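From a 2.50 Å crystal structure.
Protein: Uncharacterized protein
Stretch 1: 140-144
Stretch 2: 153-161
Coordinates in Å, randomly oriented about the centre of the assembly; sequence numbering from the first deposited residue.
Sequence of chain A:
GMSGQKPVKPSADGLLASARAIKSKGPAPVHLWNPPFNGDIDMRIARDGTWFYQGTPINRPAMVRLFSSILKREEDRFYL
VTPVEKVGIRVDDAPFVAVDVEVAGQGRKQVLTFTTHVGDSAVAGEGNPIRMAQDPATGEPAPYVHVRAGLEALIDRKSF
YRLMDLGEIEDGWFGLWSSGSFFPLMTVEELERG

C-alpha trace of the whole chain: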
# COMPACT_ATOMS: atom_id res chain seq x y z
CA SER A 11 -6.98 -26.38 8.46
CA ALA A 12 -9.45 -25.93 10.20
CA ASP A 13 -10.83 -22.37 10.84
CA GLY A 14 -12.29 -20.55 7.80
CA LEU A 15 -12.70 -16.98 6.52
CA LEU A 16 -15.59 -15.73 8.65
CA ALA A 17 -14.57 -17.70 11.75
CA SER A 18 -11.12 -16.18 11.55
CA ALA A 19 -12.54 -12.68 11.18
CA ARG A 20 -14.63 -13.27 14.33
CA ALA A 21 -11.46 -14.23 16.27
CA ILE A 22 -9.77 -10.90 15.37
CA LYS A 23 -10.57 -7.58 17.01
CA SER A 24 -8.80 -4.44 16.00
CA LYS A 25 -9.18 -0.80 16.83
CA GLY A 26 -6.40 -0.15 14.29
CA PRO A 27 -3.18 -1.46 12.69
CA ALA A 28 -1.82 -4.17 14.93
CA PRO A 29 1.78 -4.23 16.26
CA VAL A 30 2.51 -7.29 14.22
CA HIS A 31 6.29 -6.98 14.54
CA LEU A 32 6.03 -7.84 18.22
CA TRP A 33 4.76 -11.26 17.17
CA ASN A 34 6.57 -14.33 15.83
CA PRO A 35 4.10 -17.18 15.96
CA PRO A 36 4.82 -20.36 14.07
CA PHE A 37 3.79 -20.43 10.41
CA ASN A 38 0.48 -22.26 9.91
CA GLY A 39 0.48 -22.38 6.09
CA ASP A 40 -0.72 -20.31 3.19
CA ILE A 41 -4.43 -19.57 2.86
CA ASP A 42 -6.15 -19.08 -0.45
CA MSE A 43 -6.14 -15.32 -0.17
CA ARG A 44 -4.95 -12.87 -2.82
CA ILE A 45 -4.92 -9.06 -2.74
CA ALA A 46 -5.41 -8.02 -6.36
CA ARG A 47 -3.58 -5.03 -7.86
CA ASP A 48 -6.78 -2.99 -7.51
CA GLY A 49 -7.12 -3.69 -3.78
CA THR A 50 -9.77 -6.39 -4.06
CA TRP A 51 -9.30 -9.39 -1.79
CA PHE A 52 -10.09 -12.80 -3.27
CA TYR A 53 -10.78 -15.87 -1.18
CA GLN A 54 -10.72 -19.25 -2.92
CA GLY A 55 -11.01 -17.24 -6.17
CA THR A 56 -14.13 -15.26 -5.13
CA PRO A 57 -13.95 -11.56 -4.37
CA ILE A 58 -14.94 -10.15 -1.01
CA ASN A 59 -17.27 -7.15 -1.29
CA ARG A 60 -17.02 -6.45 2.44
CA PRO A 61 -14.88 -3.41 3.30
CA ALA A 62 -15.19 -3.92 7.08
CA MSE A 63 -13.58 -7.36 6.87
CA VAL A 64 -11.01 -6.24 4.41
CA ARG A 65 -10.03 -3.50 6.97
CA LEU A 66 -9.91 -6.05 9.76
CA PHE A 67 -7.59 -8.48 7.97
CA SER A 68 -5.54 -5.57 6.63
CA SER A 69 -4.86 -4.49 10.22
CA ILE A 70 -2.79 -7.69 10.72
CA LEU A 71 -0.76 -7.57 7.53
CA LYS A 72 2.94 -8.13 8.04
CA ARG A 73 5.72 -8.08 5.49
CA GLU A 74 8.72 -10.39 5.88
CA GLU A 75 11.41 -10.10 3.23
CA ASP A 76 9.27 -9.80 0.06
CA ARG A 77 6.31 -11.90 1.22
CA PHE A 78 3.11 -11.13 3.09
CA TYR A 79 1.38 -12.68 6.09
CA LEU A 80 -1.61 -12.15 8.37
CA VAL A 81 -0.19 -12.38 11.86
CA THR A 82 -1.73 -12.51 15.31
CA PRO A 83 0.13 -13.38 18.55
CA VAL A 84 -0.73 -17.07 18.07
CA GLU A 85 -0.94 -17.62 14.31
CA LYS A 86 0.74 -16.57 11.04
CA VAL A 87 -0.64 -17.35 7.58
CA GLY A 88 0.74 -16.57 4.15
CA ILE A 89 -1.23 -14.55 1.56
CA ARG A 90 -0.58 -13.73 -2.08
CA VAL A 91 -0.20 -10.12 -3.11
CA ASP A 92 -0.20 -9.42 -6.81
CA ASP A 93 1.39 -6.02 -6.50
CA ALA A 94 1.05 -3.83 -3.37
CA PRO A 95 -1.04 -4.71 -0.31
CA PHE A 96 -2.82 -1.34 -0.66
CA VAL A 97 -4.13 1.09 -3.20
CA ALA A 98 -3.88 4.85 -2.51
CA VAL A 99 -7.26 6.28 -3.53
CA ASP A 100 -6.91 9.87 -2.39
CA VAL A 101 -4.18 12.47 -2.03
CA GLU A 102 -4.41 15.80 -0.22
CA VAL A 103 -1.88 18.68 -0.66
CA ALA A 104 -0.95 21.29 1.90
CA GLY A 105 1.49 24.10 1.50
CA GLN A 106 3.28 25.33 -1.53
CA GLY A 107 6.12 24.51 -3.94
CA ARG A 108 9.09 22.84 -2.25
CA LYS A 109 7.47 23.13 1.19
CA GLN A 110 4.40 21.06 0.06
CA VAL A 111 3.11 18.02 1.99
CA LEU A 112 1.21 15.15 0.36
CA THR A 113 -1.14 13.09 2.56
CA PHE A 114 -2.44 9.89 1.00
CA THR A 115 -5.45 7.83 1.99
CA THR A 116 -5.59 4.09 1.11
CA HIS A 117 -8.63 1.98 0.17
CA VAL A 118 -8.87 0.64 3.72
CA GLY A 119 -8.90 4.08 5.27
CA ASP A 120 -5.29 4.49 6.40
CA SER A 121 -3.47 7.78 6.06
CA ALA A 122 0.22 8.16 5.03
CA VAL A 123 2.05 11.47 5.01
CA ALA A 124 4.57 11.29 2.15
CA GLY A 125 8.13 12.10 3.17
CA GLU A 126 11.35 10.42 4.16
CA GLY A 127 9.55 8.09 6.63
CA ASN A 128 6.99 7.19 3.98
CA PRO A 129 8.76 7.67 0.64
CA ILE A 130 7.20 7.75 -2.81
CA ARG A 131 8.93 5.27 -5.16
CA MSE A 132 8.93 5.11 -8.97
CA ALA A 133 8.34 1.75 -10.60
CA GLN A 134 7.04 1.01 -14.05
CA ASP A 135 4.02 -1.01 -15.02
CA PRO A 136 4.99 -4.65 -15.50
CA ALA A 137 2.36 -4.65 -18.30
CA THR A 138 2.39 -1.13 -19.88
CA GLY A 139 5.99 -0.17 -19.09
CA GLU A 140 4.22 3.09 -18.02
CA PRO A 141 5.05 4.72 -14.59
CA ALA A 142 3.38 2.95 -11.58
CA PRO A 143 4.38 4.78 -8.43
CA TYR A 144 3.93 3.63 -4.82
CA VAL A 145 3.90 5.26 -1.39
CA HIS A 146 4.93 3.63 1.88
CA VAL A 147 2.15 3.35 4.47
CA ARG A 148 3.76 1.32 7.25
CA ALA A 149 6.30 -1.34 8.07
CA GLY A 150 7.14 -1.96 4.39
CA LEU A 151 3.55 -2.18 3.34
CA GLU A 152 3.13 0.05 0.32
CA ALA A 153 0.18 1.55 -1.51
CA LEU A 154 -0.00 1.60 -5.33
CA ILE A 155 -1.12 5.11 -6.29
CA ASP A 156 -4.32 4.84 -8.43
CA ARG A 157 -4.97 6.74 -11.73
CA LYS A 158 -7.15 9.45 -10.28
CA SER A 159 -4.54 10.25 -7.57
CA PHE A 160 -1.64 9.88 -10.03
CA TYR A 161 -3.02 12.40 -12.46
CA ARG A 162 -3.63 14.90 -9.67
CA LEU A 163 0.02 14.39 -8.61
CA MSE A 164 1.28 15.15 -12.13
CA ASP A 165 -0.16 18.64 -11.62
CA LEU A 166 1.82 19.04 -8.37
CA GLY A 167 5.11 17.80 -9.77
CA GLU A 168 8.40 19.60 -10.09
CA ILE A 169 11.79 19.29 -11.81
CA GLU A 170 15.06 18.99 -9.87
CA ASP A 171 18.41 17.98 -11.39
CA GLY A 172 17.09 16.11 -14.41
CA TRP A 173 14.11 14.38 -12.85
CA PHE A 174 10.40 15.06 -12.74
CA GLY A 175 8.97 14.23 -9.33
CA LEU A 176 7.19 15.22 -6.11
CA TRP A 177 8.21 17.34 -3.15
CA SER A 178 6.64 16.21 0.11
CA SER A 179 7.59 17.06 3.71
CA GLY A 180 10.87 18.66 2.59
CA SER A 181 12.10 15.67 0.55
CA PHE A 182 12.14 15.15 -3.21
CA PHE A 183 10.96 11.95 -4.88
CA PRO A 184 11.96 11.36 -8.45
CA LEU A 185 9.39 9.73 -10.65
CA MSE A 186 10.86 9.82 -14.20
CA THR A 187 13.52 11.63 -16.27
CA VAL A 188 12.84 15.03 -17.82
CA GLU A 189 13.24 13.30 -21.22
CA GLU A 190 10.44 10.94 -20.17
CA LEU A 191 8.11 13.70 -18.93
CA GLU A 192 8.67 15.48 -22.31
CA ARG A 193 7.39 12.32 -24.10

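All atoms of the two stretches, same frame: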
# COMPACT_ATOMS: atom_id res chain seq x y z
N GLU A 140 4.56 1.73 -18.49
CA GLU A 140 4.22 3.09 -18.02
C GLU A 140 4.48 3.22 -16.49
O GLU A 140 4.32 2.25 -15.74
CB GLU A 140 2.75 3.42 -18.34
N PRO A 141 4.90 4.42 -16.04
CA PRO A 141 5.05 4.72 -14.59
C PRO A 141 3.91 4.20 -13.66
O PRO A 141 2.75 4.54 -13.87
CB PRO A 141 5.12 6.26 -14.56
CG PRO A 141 5.74 6.63 -15.91
CD PRO A 141 5.31 5.56 -16.89
N ALA A 142 4.27 3.37 -12.67
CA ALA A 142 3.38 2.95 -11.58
C ALA A 142 4.07 3.27 -10.24
O ALA A 142 4.96 2.56 -9.78
CB ALA A 142 3.08 1.47 -11.66
N PRO A 143 3.69 4.38 -9.63
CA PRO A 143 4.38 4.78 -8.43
C PRO A 143 3.67 4.28 -7.16
O PRO A 143 2.45 4.12 -7.15
CB PRO A 143 4.30 6.31 -8.50
CG PRO A 143 3.00 6.57 -9.16
CD PRO A 143 2.62 5.32 -9.96
N TYR A 144 4.45 4.06 -6.11
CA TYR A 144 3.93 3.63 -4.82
C TYR A 144 4.24 4.64 -3.75
O TYR A 144 5.09 5.51 -3.94
CB TYR A 144 4.59 2.32 -4.44
CG TYR A 144 4.43 1.23 -5.47
CD1 TYR A 144 5.24 1.18 -6.59
CD2 TYR A 144 3.47 0.21 -5.32
CE1 TYR A 144 5.14 0.16 -7.53
CE2 TYR A 144 3.36 -0.83 -6.26
CZ TYR A 144 4.22 -0.84 -7.36
OH TYR A 144 4.15 -1.81 -8.31
N ALA A 153 1.37 1.31 -0.73
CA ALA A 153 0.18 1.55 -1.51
C ALA A 153 0.54 1.91 -2.98
O ALA A 153 1.36 2.81 -3.25
CB ALA A 153 -0.62 2.67 -0.87
N LEU A 154 -0.07 1.21 -3.92
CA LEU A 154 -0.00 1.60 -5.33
C LEU A 154 -0.90 2.81 -5.50
O LEU A 154 -2.08 2.77 -5.12
CB LEU A 154 -0.48 0.48 -6.24
CG LEU A 154 -0.40 0.75 -7.73
CD1 LEU A 154 1.05 0.84 -8.18
CD2 LEU A 154 -1.13 -0.37 -8.49
N ILE A 155 -0.36 3.88 -6.09
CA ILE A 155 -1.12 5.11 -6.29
C ILE A 155 -2.02 4.93 -7.52
O ILE A 155 -1.53 4.63 -8.59
CB ILE A 155 -0.15 6.33 -6.45
CG1 ILE A 155 0.63 6.55 -5.15
CG2 ILE A 155 -0.88 7.60 -6.77
CD1 ILE A 155 1.89 7.33 -5.35
N ASP A 156 -3.34 5.08 -7.34
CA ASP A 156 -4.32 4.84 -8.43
C ASP A 156 -4.33 5.98 -9.45
O ASP A 156 -3.75 7.03 -9.19
CB ASP A 156 -5.74 4.58 -7.88
CG ASP A 156 -6.43 5.87 -7.38
OD1 ASP A 156 -5.82 6.95 -7.42
OD2 ASP A 156 -7.61 5.80 -6.94
N ARG A 157 -4.98 5.78 -10.60
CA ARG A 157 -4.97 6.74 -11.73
C ARG A 157 -5.44 8.11 -11.31
O ARG A 157 -4.77 9.11 -11.54
CB ARG A 157 -5.85 6.27 -12.92
CG ARG A 157 -5.63 4.82 -13.42
CD ARG A 157 -4.13 4.45 -13.64
NE ARG A 157 -3.50 5.05 -14.82
CZ ARG A 157 -2.20 5.38 -14.92
NH1 ARG A 157 -1.36 5.20 -13.90
NH2 ARG A 157 -1.75 5.91 -16.05
N LYS A 158 -6.60 8.17 -10.68
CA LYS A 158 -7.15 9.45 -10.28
C LYS A 158 -6.11 10.22 -9.43
O LYS A 158 -5.80 11.37 -9.74
CB LYS A 158 -8.50 9.30 -9.55
CG LYS A 158 -9.13 10.63 -9.18
CD LYS A 158 -10.69 10.64 -9.23
CE LYS A 158 -11.37 10.37 -7.89
NZ LYS A 158 -12.78 10.92 -7.90
N SER A 159 -5.56 9.59 -8.40
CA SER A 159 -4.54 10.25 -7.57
C SER A 159 -3.24 10.54 -8.35
O SER A 159 -2.63 11.61 -8.20
CB SER A 159 -4.26 9.43 -6.30
OG SER A 159 -5.47 8.99 -5.68
N PHE A 160 -2.84 9.64 -9.24
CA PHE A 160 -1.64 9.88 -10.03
C PHE A 160 -1.77 11.13 -10.89
O PHE A 160 -0.87 11.95 -10.96
CB PHE A 160 -1.35 8.68 -10.91
CG PHE A 160 -0.11 8.85 -11.74
CD1 PHE A 160 1.14 8.83 -11.14
CD2 PHE A 160 -0.19 9.03 -13.11
CE1 PHE A 160 2.30 8.99 -11.90
CE2 PHE A 160 0.96 9.19 -13.88
CZ PHE A 160 2.20 9.16 -13.27
N TYR A 161 -2.89 11.28 -11.55
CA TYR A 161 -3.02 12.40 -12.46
C TYR A 161 -3.10 13.71 -11.70
O TYR A 161 -2.56 14.71 -12.15
CB TYR A 161 -4.15 12.14 -13.46
CG TYR A 161 -3.65 11.26 -14.60
CD1 TYR A 161 -2.56 11.66 -15.37
CD2 TYR A 161 -4.23 10.02 -14.88
CE1 TYR A 161 -2.06 10.87 -16.40
CE2 TYR A 161 -3.73 9.22 -15.93
CZ TYR A 161 -2.64 9.66 -16.67
OH TYR A 161 -2.11 8.92 -17.70

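The contact between these two stretches is a single antiparallel bridge, fastened by one backbone hydrogen bond and extended by apolar packing onto the helix that follows, and it illustrates how a proline can contribute its carbonyl to a backbone pairing and its ring to an apolar core. Tyr 144 and Leu 154 form a non-hydrogen-bonded antiparallel pair, their CA atoms 4.5 Å apart. In such a pair the polar groups of the neighbouring residues do the bonding: Ile 155 N donates to Pro 143 O over 3.0 Å, at a nearly straight 168°. Proline has no amide hydrogen to give, but its carbonyl remains a full acceptor, and that is the group used here. A closer look at the pair finds Tyr 144 CA 3.1 Å from Ala 153 O, a CA-H...O contact where the backbones run close, with no second conventional hydrogen bond between the stretches.

Tyr 144 and Leu 154 send their side chains to the same face of the sheet. With chi1 in m for the tyrosine and t for the leucine, Leu 154 CD1 lies over one face of the ring, 3.8 Å from its centroid, in a CH-pi contact. The same methyl carbon is 4.1 Å from Ala 142 CB, a small side chain that adds apolar surface beside it. The tyrosine hydroxyl is satisfied elsewhere in the structure, so the ring can be buried at little polar cost.

Pro 143 packs its compact ring against two partners: its CG is 4.0 Å from Ile 155 CD1 and 3.5 Å from Phe 160 CD1. Phe 160 reaches this site from the helix, whose start is capped by Asp 156, with OD1 accepting from Ser 159 N at 2.8 Å. At the more exposed margin, Pro 141 CB approaches Phe 160 CZ at 4.3 Å. Altogether the two stretches bury 421 Å², counting both sides.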